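Local structure of CigR Protein (Salmonella enterica subsp. enterica serovar Typhimurium, 4EW5) at residues Y32-L43 with K75-L83. The protein is a putative inner membrane protein of unknown molecular function, represented here by its C-terminal domain. Residues are numbered along the deposited sequence; the frame is centred on the assembly and turned at random.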
ATOM      1  N   TYR A  32     -16.921 -13.489   2.490  1.00 33.55           N
ATOM      2  CA  TYR A  32     -18.036 -12.551   2.361  1.00 34.36           C
ATOM      3  C   TYR A  32     -18.588 -12.625   0.967  1.00 37.06           C
ATOM      4  O   TYR A  32     -17.890 -12.922   0.033  1.00 34.20           O
ATOM      5  CB  TYR A  32     -17.639 -11.150   2.619  1.00 32.64           C
ATOM      6  CG  TYR A  32     -17.410 -10.822   4.037  1.00 32.83           C
ATOM      7  CD1 TYR A  32     -16.388 -11.448   4.751  1.00 36.85           C
ATOM      8  CD2 TYR A  32     -18.201  -9.922   4.683  1.00 32.41           C
ATOM      9  CE1 TYR A  32     -16.156 -11.115   6.059  1.00 36.21           C
ATOM     10  CE2 TYR A  32     -17.998  -9.619   5.999  1.00 33.71           C
ATOM     11  CZ  TYR A  32     -16.944 -10.220   6.666  1.00 32.17           C
ATOM     12  OH  TYR A  32     -16.751  -9.938   7.963  1.00 34.17           O
ATOM     13  N   GLN A  33     -19.890 -12.420   0.844  1.00 39.61           N
ATOM     14  CA  GLN A  33     -20.524 -12.479  -0.458  1.00 41.09           C
ATOM     15  C   GLN A  33     -20.213 -11.221  -1.262  1.00 38.07           C
ATOM     16  O   GLN A  33     -20.292 -10.097  -0.741  1.00 32.31           O
ATOM     17  CB  GLN A  33     -22.033 -12.612  -0.288  1.00 46.46           C
ATOM     18  CG  GLN A  33     -22.768 -12.887  -1.591  1.00 54.09           C
ATOM     19  CD  GLN A  33     -24.164 -13.402  -1.336  1.00 60.61           C
ATOM     20  OE1 GLN A  33     -24.335 -14.464  -0.721  1.00 66.66           O
ATOM     21  NE2 GLN A  33     -25.179 -12.672  -1.826  1.00 66.13           N
ATOM     22  N   SER A  34     -19.954 -11.426  -2.544  1.00 36.29           N
ATOM     23  CA  SER A  34     -19.730 -10.333  -3.480  1.00 39.09           C
ATOM     24  C   SER A  34     -21.020  -9.615  -3.723  1.00 41.06           C
ATOM     25  O   SER A  34     -22.083 -10.156  -3.487  1.00 39.33           O
ATOM     26  CB  SER A  34     -19.262 -10.912  -4.818  1.00 44.28           C
ATOM     27  OG  SER A  34     -18.330 -11.966  -4.601  1.00 49.96           O
ATOM     28  N   LEU A  35     -20.884  -8.407  -4.248  1.00 38.21           N
ATOM     29  CA  LEU A  35     -21.974  -7.524  -4.579  1.00 39.24           C
ATOM     30  C   LEU A  35     -22.737  -8.189  -5.689  1.00 40.16           C
ATOM     31  O   LEU A  35     -22.180  -9.012  -6.429  1.00 41.44           O
ATOM     32  CB  LEU A  35     -21.409  -6.178  -5.045  1.00 37.71           C
ATOM     33  CG  LEU A  35     -20.710  -5.326  -3.975  1.00 39.12           C
ATOM     34  CD1 LEU A  35     -19.560  -4.364  -4.474  1.00 39.94           C
ATOM     35  CD2 LEU A  35     -21.856  -4.608  -3.253  1.00 33.41           C
ATOM     36  N   PRO A  36     -24.016  -7.873  -5.796  1.00 40.65           N
ATOM     37  CA  PRO A  36     -24.743  -8.346  -6.953  1.00 42.12           C
ATOM     38  C   PRO A  36     -24.045  -8.027  -8.290  1.00 40.43           C
ATOM     39  O   PRO A  36     -23.402  -7.023  -8.448  1.00 37.89           O
ATOM     40  CB  PRO A  36     -26.088  -7.636  -6.824  1.00 43.56           C
ATOM     41  CG  PRO A  36     -26.212  -7.367  -5.332  1.00 46.02           C
ATOM     42  CD  PRO A  36     -24.831  -7.030  -4.906  1.00 41.90           C
ATOM     43  N   PRO A  37     -24.161  -8.918  -9.263  1.00 48.36           N
ATOM     44  CA  PRO A  37     -23.559  -8.666 -10.580  1.00 48.03           C
ATOM     45  C   PRO A  37     -24.266  -7.436 -11.195  1.00 46.22           C
ATOM     46  O   PRO A  37     -25.472  -7.251 -10.991  1.00 44.77           O
ATOM     47  CB  PRO A  37     -23.863  -9.950 -11.346  1.00 52.36           C
ATOM     48  CG  PRO A  37     -25.138 -10.455 -10.718  1.00 52.78           C
ATOM     49  CD  PRO A  37     -25.191  -9.973  -9.302  1.00 51.59           C
ATOM     50  N   GLY A  38     -23.492  -6.568 -11.845  1.00 44.06           N
ATOM     51  CA  GLY A  38     -23.987  -5.271 -12.292  1.00 41.38           C
ATOM     52  C   GLY A  38     -23.540  -4.209 -11.317  1.00 39.46           C
ATOM     53  O   GLY A  38     -23.185  -3.081 -11.726  1.00 37.39           O
ATOM     54  N   ILE A  39     -23.524  -4.565 -10.023  1.00 36.01           N
ATOM     55  CA  ILE A  39     -22.984  -3.670  -8.998  1.00 34.93           C
ATOM     56  C   ILE A  39     -21.517  -3.955  -8.693  1.00 35.48           C
ATOM     57  O   ILE A  39     -20.682  -3.038  -8.530  1.00 33.07           O
ATOM     58  CB  ILE A  39     -23.802  -3.720  -7.697  1.00 34.87           C
ATOM     59  CG1 ILE A  39     -25.331  -3.546  -7.937  1.00 38.04           C
ATOM     60  CG2 ILE A  39     -23.298  -2.665  -6.693  1.00 33.40           C
ATOM     61  CD1 ILE A  39     -25.760  -2.386  -8.813  1.00 35.52           C
ATOM     62  N   ALA A  40     -21.210  -5.250  -8.643  1.00 36.58           N
ATOM     63  CA  ALA A  40     -19.904  -5.780  -8.299  1.00 37.59           C
ATOM     64  C   ALA A  40     -18.671  -4.990  -8.672  1.00 36.61           C
ATOM     65  O   ALA A  40     -17.913  -4.508  -7.763  1.00 42.38           O
ATOM     66  CB  ALA A  40     -19.788  -7.244  -8.776  1.00 40.20           C
ATOM     67  N   LYS A  41     -18.373  -4.847  -9.940  1.00 39.37           N
ATOM     68  CA  LYS A  41     -17.054  -4.222 -10.208  1.00 41.21           C
ATOM     69  C   LYS A  41     -17.196  -2.696 -10.445  1.00 40.89           C
ATOM     70  O   LYS A  41     -16.291  -2.049 -10.974  1.00 39.52           O
ATOM     71  CB  LYS A  41     -16.374  -4.941 -11.396  1.00 47.88           C
ATOM     72  CG  LYS A  41     -15.659  -6.267 -11.033  1.00 53.36           C
ATOM     73  CD  LYS A  41     -16.262  -7.547 -11.644  1.00 58.05           C
ATOM     74  CE  LYS A  41     -16.183  -7.577 -13.173  1.00 60.26           C
ATOM     75  NZ  LYS A  41     -16.544  -8.907 -13.782  1.00 59.96           N
ATOM     76  N   ASN A  42     -18.308  -2.108  -9.985  1.00 34.33           N
ATOM     77  CA  ASN A  42     -18.735  -0.810 -10.507  1.00 33.47           C
ATOM     78  C   ASN A  42     -18.859   0.266  -9.459  1.00 31.71           C
ATOM     79  O   ASN A  42     -19.542   1.286  -9.691  1.00 31.37           O
ATOM     80  CB  ASN A  42     -20.060  -0.977 -11.261  1.00 35.24           C
ATOM     81  CG  ASN A  42     -19.889  -1.858 -12.457  1.00 41.27           C
ATOM     82  OD1 ASN A  42     -18.934  -1.678 -13.195  1.00 45.91           O
ATOM     83  ND2 ASN A  42     -20.764  -2.847 -12.636  1.00 43.21           N
ATOM     84  N   LEU A  43     -18.195   0.089  -8.327  1.00 28.76           N
ATOM     85  CA  LEU A  43     -18.111   1.204  -7.373  1.00 28.47           C
ATOM     86  C   LEU A  43     -17.300   2.305  -8.028  1.00 30.86           C
ATOM     87  O   LEU A  43     -16.417   2.044  -8.848  1.00 30.26           O
ATOM     88  CB  LEU A  43     -17.488   0.731  -6.066  1.00 28.67           C
ATOM     89  CG  LEU A  43     -18.260  -0.371  -5.364  1.00 29.19           C
ATOM     90  CD1 LEU A  43     -17.589  -0.658  -4.032  1.00 29.70           C
ATOM     91  CD2 LEU A  43     -19.748  -0.051  -5.137  1.00 28.89           C
ATOM     92  N   LYS A  75     -15.075   0.393   5.426  1.00 18.57           N
ATOM     93  CA  LYS A  75     -16.246  -0.469   5.468  1.00 20.66           C
ATOM     94  C   LYS A  75     -16.017  -1.723   4.647  1.00 19.84           C
ATOM     95  O   LYS A  75     -15.202  -1.719   3.694  1.00 20.65           O
ATOM     96  CB  LYS A  75     -17.460   0.276   4.939  1.00 21.11           C
ATOM     97  CG  LYS A  75     -17.816   1.475   5.757  1.00 24.04           C
ATOM     98  CD  LYS A  75     -18.565   1.016   7.020  1.00 27.90           C
ATOM     99  CE  LYS A  75     -18.704   2.100   8.059  1.00 33.81           C
ATOM    100  NZ  LYS A  75     -19.096   1.500   9.339  1.00 33.63           N
ATOM    101  N   ILE A  76     -16.784  -2.766   4.957  1.00 19.22           N
ATOM    102  CA  ILE A  76     -16.859  -3.944   4.115  1.00 21.83           C
ATOM    103  C   ILE A  76     -18.084  -3.760   3.187  1.00 22.91           C
ATOM    104  O   ILE A  76     -19.220  -3.646   3.649  1.00 23.30           O
ATOM    105  CB  ILE A  76     -17.061  -5.195   4.944  1.00 21.95           C
ATOM    106  CG1 ILE A  76     -15.992  -5.296   6.111  1.00 20.89           C
ATOM    107  CG2 ILE A  76     -17.001  -6.476   4.074  1.00 21.86           C
ATOM    108  CD1 ILE A  76     -16.201  -6.561   6.978  1.00 22.92           C
ATOM    109  N   VAL A  77     -17.832  -3.819   1.893  1.00 23.39           N
ATOM    110  CA  VAL A  77     -18.855  -3.636   0.844  1.00 23.57           C
ATOM    111  C   VAL A  77     -18.717  -4.824  -0.078  1.00 23.98           C
ATOM    112  O   VAL A  77     -17.684  -4.973  -0.719  1.00 25.27           O
ATOM    113  CB  VAL A  77     -18.597  -2.331   0.089  1.00 22.52           C
ATOM    114  CG1 VAL A  77     -19.601  -2.157  -1.054  1.00 26.15           C
ATOM    115  CG2 VAL A  77     -18.704  -1.189   1.058  1.00 22.45           C
ATOM    116  N   GLY A  78     -19.664  -5.774  -0.005  1.00 23.85           N
ATOM    117  CA  GLY A  78     -19.551  -7.015  -0.752  1.00 25.07           C
ATOM    118  C   GLY A  78     -18.382  -7.737  -0.112  1.00 26.83           C
ATOM    119  O   GLY A  78     -18.344  -7.920   1.138  1.00 27.29           O
ATOM    120  N   ASP A  79     -17.432  -8.141  -0.933  1.00 27.38           N
ATOM    121  CA  ASP A  79     -16.154  -8.701  -0.384  1.00 27.04           C
ATOM    122  C   ASP A  79     -14.948  -7.742  -0.490  1.00 24.86           C
ATOM    123  O   ASP A  79     -13.798  -8.180  -0.412  1.00 25.57           O
ATOM    124  CB  ASP A  79     -15.856 -10.068  -0.934  1.00 30.42           C
ATOM    125  CG  ASP A  79     -15.638 -10.081  -2.437  1.00 32.86           C
ATOM    126  OD1 ASP A  79     -15.788  -9.000  -3.053  1.00 35.05           O
ATOM    127  OD2 ASP A  79     -15.344 -11.173  -2.956  1.00 34.13           O
ATOM    128  N   ASN A  80     -15.231  -6.452  -0.596  1.00 24.48           N
ATOM    129  CA  ASN A  80     -14.197  -5.423  -0.808  1.00 24.23           C
ATOM    130  C   ASN A  80     -13.985  -4.561   0.402  1.00 21.68           C
ATOM    131  O   ASN A  80     -14.916  -4.371   1.255  1.00 21.39           O
ATOM    132  CB  ASN A  80     -14.627  -4.565  -1.956  1.00 25.54           C
ATOM    133  CG  ASN A  80     -15.001  -5.408  -3.205  1.00 28.33           C
ATOM    134  OD1 ASN A  80     -14.217  -6.258  -3.667  1.00 29.51           O
ATOM    135  ND2 ASN A  80     -16.281  -5.311  -3.634  1.00 32.02           N
ATOM    136  N   LEU A  81     -12.823  -3.921   0.471  1.00 22.28           N
ATOM    137  CA  LEU A  81     -12.575  -3.005   1.574  1.00 20.47           C
ATOM    138  C   LEU A  81     -12.683  -1.587   0.994  1.00 21.98           C
ATOM    139  O   LEU A  81     -11.957  -1.261   0.032  1.00 24.17           O
ATOM    140  CB  LEU A  81     -11.158  -3.218   2.108  1.00 21.48           C
ATOM    141  CG  LEU A  81     -10.677  -2.314   3.231  1.00 21.84           C
ATOM    142  CD1 LEU A  81     -11.604  -2.265   4.453  1.00 22.73           C
ATOM    143  CD2 LEU A  81      -9.211  -2.674   3.609  1.00 22.09           C
ATOM    144  N   VAL A  82     -13.500  -0.719   1.584  1.00 19.77           N
ATOM    145  CA  VAL A  82     -13.854   0.562   0.932  1.00 19.26           C
ATOM    146  C   VAL A  82     -13.809   1.676   1.962  1.00 18.99           C
ATOM    147  O   VAL A  82     -14.418   1.550   3.032  1.00 19.54           O
ATOM    148  CB  VAL A  82     -15.262   0.477   0.298  1.00 21.67           C
ATOM    149  CG1 VAL A  82     -15.534   1.784  -0.474  1.00 20.95           C
ATOM    150  CG2 VAL A  82     -15.391  -0.773  -0.598  1.00 21.37           C
ATOM    151  N   LEU A  83     -13.030   2.735   1.709  1.00 18.65           N
ATOM    152  CA  LEU A  83     -13.016   3.870   2.539  1.00 17.61           C
ATOM    153  C   LEU A  83     -14.134   4.801   2.012  1.00 21.13           C
ATOM    154  O   LEU A  83     -14.152   5.158   0.812  1.00 20.19           O
ATOM    155  CB  LEU A  83     -11.723   4.648   2.399  1.00 18.60           C
ATOM    156  CG  LEU A  83     -11.485   5.849   3.325  1.00 17.44           C
ATOM    157  CD1 LEU A  83     -11.355   5.433   4.807  1.00 17.03           C
ATOM    158  CD2 LEU A  83     -10.290   6.675   2.924  1.00 18.43           C
TER
HETATM  159  O   HOH W   1     -18.067  -7.630  -4.595  1.00 34.42           O
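Leu35 lies against the bend at Gly78, its CG 3.8 Å from Gly78 CA, and its two methyls divide the work. CD2 meets Val77 CG1 at 4.0 Å, while CD1 presses on the amide nitrogen ND2 of Asn80. A branched residue suits this place because one side chain covers both flanks of the turn. With CG anti to its carbonyl carbon (chi1 -68°), the leucine brings its end closer to the turn than its CB direction alone would suggest. From farther along the loop Leu43 comes tip to tip with Val77, CD1 to CG1 at 3.9 Å, and the same methyl also touches Val82 CG2, so compact valines on the two strands share one leucine methyl. These strands form a beta hairpin, antiparallel 72-77 and 80-85 closed by a type II' turn from Val77 to Asn80, in the middle of a four-stranded sheet; the irregular chain after helix 11-26 wraps round its tip. Glycine is the natural residue at 78: its phi is positive, and a CB would collide with Leu35 CG. Beyond the turn, Tyr32 crosses Ile76 at about a right angle, the isoleucine's CD1 meeting the ring obliquely, 3.7 Å from CE2; Phe99 also meets this ring. The polar side is looser. A water accepts from Leu35 N and Asn80 ND2 and donates to Asp79 OD1 at 3.1 Å, satisfying a backbone N-H beside the apolar cluster. Asn80 serves as a two-ended linker, since its OD1 takes hydrogen bonds from Gly97 N and Asn96 ND2. On the exposed margin Ser34, small and polar, gives Asp79 OD2 a weak hydrogen bond, 3.5 Å from OG; Asp100 lies close to that same carboxylate oxygen, which would probably raise the aspartate's proton affinity.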